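Local coordinates for uncharacterized protein (Vanderwaltozyma polyspora, PDB 5THE), which probably binds RNA as a budding-yeast Argonaute, the chain here being its C-terminal lobe with the RNase H-like Piwi domain, at residues A[426-439]-A[451-465]. Sequence-based numbering, arbitrary orientation.
Sequences DRGITSVAHFDFFI and PCHYWCLYDENQSTS
Strands 435-439 and 452-459 pair antiparallel as a β-hairpin of the RNase H-like Piwi domain, F437 and Y454 forming a hydrogen-bonded pair with Y454 N to F437 O at 2.8 Å. I439 and C452 repeat this pairing, while D436 sits opposite W455 and F438 opposite H453 as non-hydrogen-bonded pairs. On the face carrying these four side chains, the H453 ring is sandwiched: F438 stacks on one side, centroids 3.9 Å apart and planes at 19°, and W455 NE1 lies over the other. With chi1 at -160°, CG of H453 lies opposite the backbone N and the imidazole swings obliquely toward strand 435-439, where NE2 donates in the ring plane to the anti lone pair of D436 OD2 at 2.7 Å. D436 OD1 takes the S431 N-H on its syn side and a salt bridge from R8, and D436 CB rests over the six-membered ring of W455. Replacing H453 by an alanine is likely to leave D436 OD2 without its imidazole donor and F438 without its stacking partner. Across the sheet, Y454 CB sits on the F437 ring, 3.4 Å from CE1, and helix 465-475 packs against this side through Q469 and C472. At the start of that helix, one water donates to D426 OD2 at 2.8 Å and S465 OG at 2.7 Å, oxygens also hydrogen-bonded to G12 N and D10 OD1, respectively.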
# COMPACT_ATOMS: atom_id res chain seq x y z
N ASP A 426 -5.71 -16.81 17.65
CA ASP A 426 -6.71 -15.98 18.30
C ASP A 426 -7.15 -16.57 19.63
O ASP A 426 -8.23 -16.25 20.13
CB ASP A 426 -7.91 -15.71 17.38
CG ASP A 426 -8.73 -16.97 17.03
OD1 ASP A 426 -8.33 -18.11 17.35
OD2 ASP A 426 -9.80 -16.80 16.41
N ARG A 427 -6.31 -17.43 20.23
CA ARG A 427 -6.57 -17.96 21.55
C ARG A 427 -5.30 -17.87 22.39
O ARG A 427 -4.19 -17.82 21.85
CB ARG A 427 -7.05 -19.42 21.48
CG ARG A 427 -8.46 -19.55 20.95
CD ARG A 427 -8.89 -20.96 21.02
NE ARG A 427 -10.14 -21.21 20.32
CZ ARG A 427 -11.33 -21.19 20.91
NH1 ARG A 427 -11.42 -20.89 22.20
NH2 ARG A 427 -12.41 -21.45 20.20
N GLY A 428 -5.48 -17.83 23.71
CA GLY A 428 -4.36 -17.93 24.63
C GLY A 428 -3.64 -16.61 24.89
O GLY A 428 -3.60 -16.14 26.03
N ILE A 429 -3.06 -16.01 23.85
CA ILE A 429 -2.36 -14.75 24.04
C ILE A 429 -3.20 -13.55 23.64
O ILE A 429 -2.73 -12.41 23.75
CB ILE A 429 -1.02 -14.74 23.27
CG1 ILE A 429 -1.27 -14.98 21.78
CG2 ILE A 429 -0.06 -15.79 23.86
CD1 ILE A 429 -0.05 -14.69 20.91
N THR A 430 -4.44 -13.77 23.21
CA THR A 430 -5.32 -12.69 22.78
C THR A 430 -6.35 -12.38 23.84
O THR A 430 -6.50 -13.08 24.85
CB THR A 430 -6.05 -13.10 21.50
OG1 THR A 430 -6.72 -14.34 21.76
CG2 THR A 430 -5.09 -13.25 20.32
N SER A 431 -7.13 -11.34 23.58
CA SER A 431 -8.17 -10.95 24.52
C SER A 431 -9.36 -11.90 24.43
O SER A 431 -9.78 -12.30 23.34
CB SER A 431 -8.62 -9.52 24.24
OG SER A 431 -9.69 -9.19 25.09
N VAL A 432 -9.90 -12.27 25.59
CA VAL A 432 -11.17 -12.99 25.59
C VAL A 432 -12.30 -12.03 25.26
O VAL A 432 -13.09 -12.27 24.34
CB VAL A 432 -11.40 -13.72 26.92
CG1 VAL A 432 -12.79 -14.34 26.94
CG2 VAL A 432 -10.35 -14.79 27.15
N ALA A 433 -12.38 -10.89 25.99
CA ALA A 433 -13.50 -9.97 25.82
C ALA A 433 -13.43 -9.20 24.51
O ALA A 433 -14.46 -8.94 23.88
CB ALA A 433 -13.56 -8.98 27.00
N HIS A 434 -12.24 -8.83 24.07
CA HIS A 434 -12.13 -8.04 22.86
C HIS A 434 -11.84 -8.94 21.66
O HIS A 434 -11.43 -10.09 21.78
CB HIS A 434 -11.07 -6.96 23.03
CG HIS A 434 -11.52 -5.85 23.93
ND1 HIS A 434 -10.80 -5.44 25.03
CD2 HIS A 434 -12.64 -5.09 23.91
CE1 HIS A 434 -11.45 -4.46 25.64
NE2 HIS A 434 -12.57 -4.23 24.98
N PHE A 435 -12.08 -8.39 20.47
CA PHE A 435 -12.12 -9.15 19.23
C PHE A 435 -10.78 -8.97 18.52
O PHE A 435 -10.64 -8.22 17.56
CB PHE A 435 -13.31 -8.65 18.38
CG PHE A 435 -13.71 -9.58 17.25
CD1 PHE A 435 -12.96 -10.69 16.94
CD2 PHE A 435 -14.85 -9.31 16.51
CE1 PHE A 435 -13.33 -11.52 15.90
CE2 PHE A 435 -15.24 -10.15 15.48
CZ PHE A 435 -14.47 -11.25 15.17
N ASP A 436 -9.76 -9.67 19.01
CA ASP A 436 -8.43 -9.55 18.43
C ASP A 436 -7.88 -10.91 18.00
O ASP A 436 -8.34 -11.97 18.44
CB ASP A 436 -7.45 -8.83 19.38
CG ASP A 436 -7.05 -9.68 20.58
OD1 ASP A 436 -7.92 -10.34 21.18
OD2 ASP A 436 -5.86 -9.68 20.94
N PHE A 437 -6.91 -10.86 17.09
CA PHE A 437 -6.26 -12.06 16.60
C PHE A 437 -4.93 -11.65 15.98
O PHE A 437 -4.74 -10.50 15.59
CB PHE A 437 -7.14 -12.83 15.60
CG PHE A 437 -7.68 -11.99 14.48
CD1 PHE A 437 -6.93 -11.74 13.35
CD2 PHE A 437 -8.96 -11.47 14.56
CE1 PHE A 437 -7.43 -10.98 12.32
CE2 PHE A 437 -9.48 -10.70 13.53
CZ PHE A 437 -8.71 -10.45 12.41
N PHE A 438 -4.00 -12.60 15.96
CA PHE A 438 -2.73 -12.42 15.27
C PHE A 438 -2.77 -13.19 13.97
O PHE A 438 -3.32 -14.30 13.91
CB PHE A 438 -1.55 -12.94 16.10
CG PHE A 438 -1.28 -12.18 17.35
CD1 PHE A 438 -1.98 -12.46 18.52
CD2 PHE A 438 -0.28 -11.22 17.39
CE1 PHE A 438 -1.71 -11.78 19.69
CE2 PHE A 438 0.01 -10.53 18.56
CZ PHE A 438 -0.70 -10.81 19.71
N ILE A 439 -2.18 -12.63 12.92
CA ILE A 439 -1.89 -13.40 11.71
C ILE A 439 -0.47 -13.06 11.28
O ILE A 439 -0.09 -11.89 11.21
CB ILE A 439 -2.87 -13.13 10.55
CG1 ILE A 439 -4.32 -13.32 10.99
CG2 ILE A 439 -2.58 -14.08 9.42
CD1 ILE A 439 -5.36 -13.02 9.87
N PRO A 451 4.37 -11.20 13.70
CA PRO A 451 2.96 -11.29 13.31
C PRO A 451 2.28 -9.93 13.40
O PRO A 451 2.72 -9.02 14.10
CB PRO A 451 2.37 -12.28 14.32
CG PRO A 451 3.25 -12.11 15.56
CD PRO A 451 4.62 -11.74 15.05
N CYS A 452 1.20 -9.77 12.64
CA CYS A 452 0.37 -8.58 12.76
C CYS A 452 -0.70 -8.84 13.81
O CYS A 452 -1.30 -9.92 13.85
CB CYS A 452 -0.27 -8.20 11.44
SG CYS A 452 -1.20 -6.63 11.53
N HIS A 453 -0.90 -7.85 14.68
CA HIS A 453 -1.95 -7.91 15.70
C HIS A 453 -3.15 -7.09 15.22
O HIS A 453 -3.03 -5.88 14.99
CB HIS A 453 -1.42 -7.39 17.05
CG HIS A 453 -2.25 -7.83 18.22
ND1 HIS A 453 -1.89 -7.58 19.53
CD2 HIS A 453 -3.42 -8.51 18.28
CE1 HIS A 453 -2.80 -8.08 20.34
NE2 HIS A 453 -3.74 -8.65 19.61
N TYR A 454 -4.29 -7.76 15.05
CA TYR A 454 -5.50 -7.15 14.53
C TYR A 454 -6.54 -7.03 15.63
O TYR A 454 -6.67 -7.93 16.47
CB TYR A 454 -6.12 -7.99 13.42
CG TYR A 454 -5.31 -8.22 12.18
CD1 TYR A 454 -4.38 -9.26 12.11
CD2 TYR A 454 -5.50 -7.43 11.05
CE1 TYR A 454 -3.66 -9.49 10.95
CE2 TYR A 454 -4.78 -7.65 9.89
CZ TYR A 454 -3.86 -8.68 9.84
OH TYR A 454 -3.14 -8.90 8.67
N TRP A 455 -7.31 -5.95 15.59
CA TRP A 455 -8.49 -5.82 16.43
C TRP A 455 -9.67 -5.41 15.57
O TRP A 455 -9.59 -4.43 14.84
CB TRP A 455 -8.26 -4.79 17.54
CG TRP A 455 -7.02 -5.00 18.36
CD1 TRP A 455 -5.71 -4.87 17.95
CD2 TRP A 455 -6.97 -5.34 19.74
NE1 TRP A 455 -4.85 -5.13 19.00
CE2 TRP A 455 -5.60 -5.41 20.11
CE3 TRP A 455 -7.94 -5.59 20.71
CZ2 TRP A 455 -5.19 -5.73 21.40
CZ3 TRP A 455 -7.53 -5.91 22.00
CH2 TRP A 455 -6.17 -5.97 22.33
N CYS A 456 -10.77 -6.16 15.66
CA CYS A 456 -12.03 -5.63 15.16
C CYS A 456 -12.58 -4.70 16.24
O CYS A 456 -12.98 -5.16 17.32
CB CYS A 456 -13.01 -6.75 14.84
SG CYS A 456 -14.60 -6.07 14.22
N LEU A 457 -12.59 -3.40 15.97
CA LEU A 457 -13.05 -2.40 16.92
C LEU A 457 -14.53 -2.07 16.75
O LEU A 457 -15.16 -1.55 17.68
CB LEU A 457 -12.24 -1.11 16.77
CG LEU A 457 -10.71 -1.18 16.93
CD1 LEU A 457 -10.10 0.22 16.85
CD2 LEU A 457 -10.35 -1.83 18.24
N TYR A 458 -15.10 -2.35 15.58
CA TYR A 458 -16.48 -1.98 15.30
C TYR A 458 -16.95 -2.80 14.12
O TYR A 458 -16.21 -2.99 13.16
CB TYR A 458 -16.61 -0.49 14.97
CG TYR A 458 -18.00 0.05 15.19
CD1 TYR A 458 -18.52 0.14 16.47
CD2 TYR A 458 -18.80 0.50 14.12
CE1 TYR A 458 -19.80 0.66 16.70
CE2 TYR A 458 -20.08 1.03 14.34
CZ TYR A 458 -20.57 1.10 15.64
OH TYR A 458 -21.82 1.60 15.92
N ASP A 459 -18.18 -3.29 14.18
CA ASP A 459 -18.63 -4.17 13.12
C ASP A 459 -20.16 -4.09 13.04
O ASP A 459 -20.84 -4.63 13.92
CB ASP A 459 -18.14 -5.60 13.34
CG ASP A 459 -18.70 -6.55 12.36
OD1 ASP A 459 -19.10 -7.66 12.76
OD2 ASP A 459 -18.76 -6.19 11.18
N GLU A 460 -20.67 -3.47 11.98
CA GLU A 460 -22.09 -3.54 11.68
C GLU A 460 -22.38 -4.57 10.60
O GLU A 460 -23.46 -4.55 10.01
CB GLU A 460 -22.62 -2.16 11.27
CG GLU A 460 -21.92 -1.03 11.97
CD GLU A 460 -22.44 0.32 11.52
OE1 GLU A 460 -23.45 0.79 12.08
OE2 GLU A 460 -21.87 0.90 10.57
N ASN A 461 -21.44 -5.47 10.33
CA ASN A 461 -21.60 -6.37 9.20
C ASN A 461 -21.68 -7.83 9.62
O ASN A 461 -21.55 -8.71 8.76
CB ASN A 461 -20.46 -6.17 8.19
CG ASN A 461 -20.64 -4.91 7.38
OD1 ASN A 461 -21.64 -4.75 6.69
ND2 ASN A 461 -19.67 -4.00 7.46
N GLN A 462 -21.93 -8.12 10.91
CA GLN A 462 -22.17 -9.49 11.37
C GLN A 462 -21.01 -10.41 10.99
O GLN A 462 -21.21 -11.51 10.46
CB GLN A 462 -23.49 -10.05 10.83
CG GLN A 462 -24.75 -9.36 11.31
CD GLN A 462 -25.09 -8.12 10.50
OE1 GLN A 462 -25.05 -8.13 9.26
NE2 GLN A 462 -25.43 -7.03 11.20
N SER A 463 -19.80 -9.93 11.25
CA SER A 463 -18.60 -10.63 10.80
C SER A 463 -18.17 -11.66 11.83
O SER A 463 -18.13 -11.38 13.03
CB SER A 463 -17.46 -9.64 10.57
OG SER A 463 -17.89 -8.60 9.71
N THR A 464 -17.84 -12.86 11.35
CA THR A 464 -17.27 -13.89 12.20
C THR A 464 -15.75 -13.82 12.16
O THR A 464 -15.16 -13.23 11.26
CB THR A 464 -17.70 -15.28 11.72
OG1 THR A 464 -17.15 -15.50 10.42
CG2 THR A 464 -19.22 -15.42 11.69
N SER A 465 -15.12 -14.44 13.16
CA SER A 465 -13.66 -14.50 13.16
C SER A 465 -13.13 -15.11 11.86
O SER A 465 -12.16 -14.61 11.29
CB SER A 465 -13.15 -15.29 14.36
OG SER A 465 -13.32 -14.55 15.55
O HOH W 1 -10.83 -14.18 16.62
O HOH W 2 -12.60 -5.45 19.97
O HOH W 3 -1.10 -10.65 8.83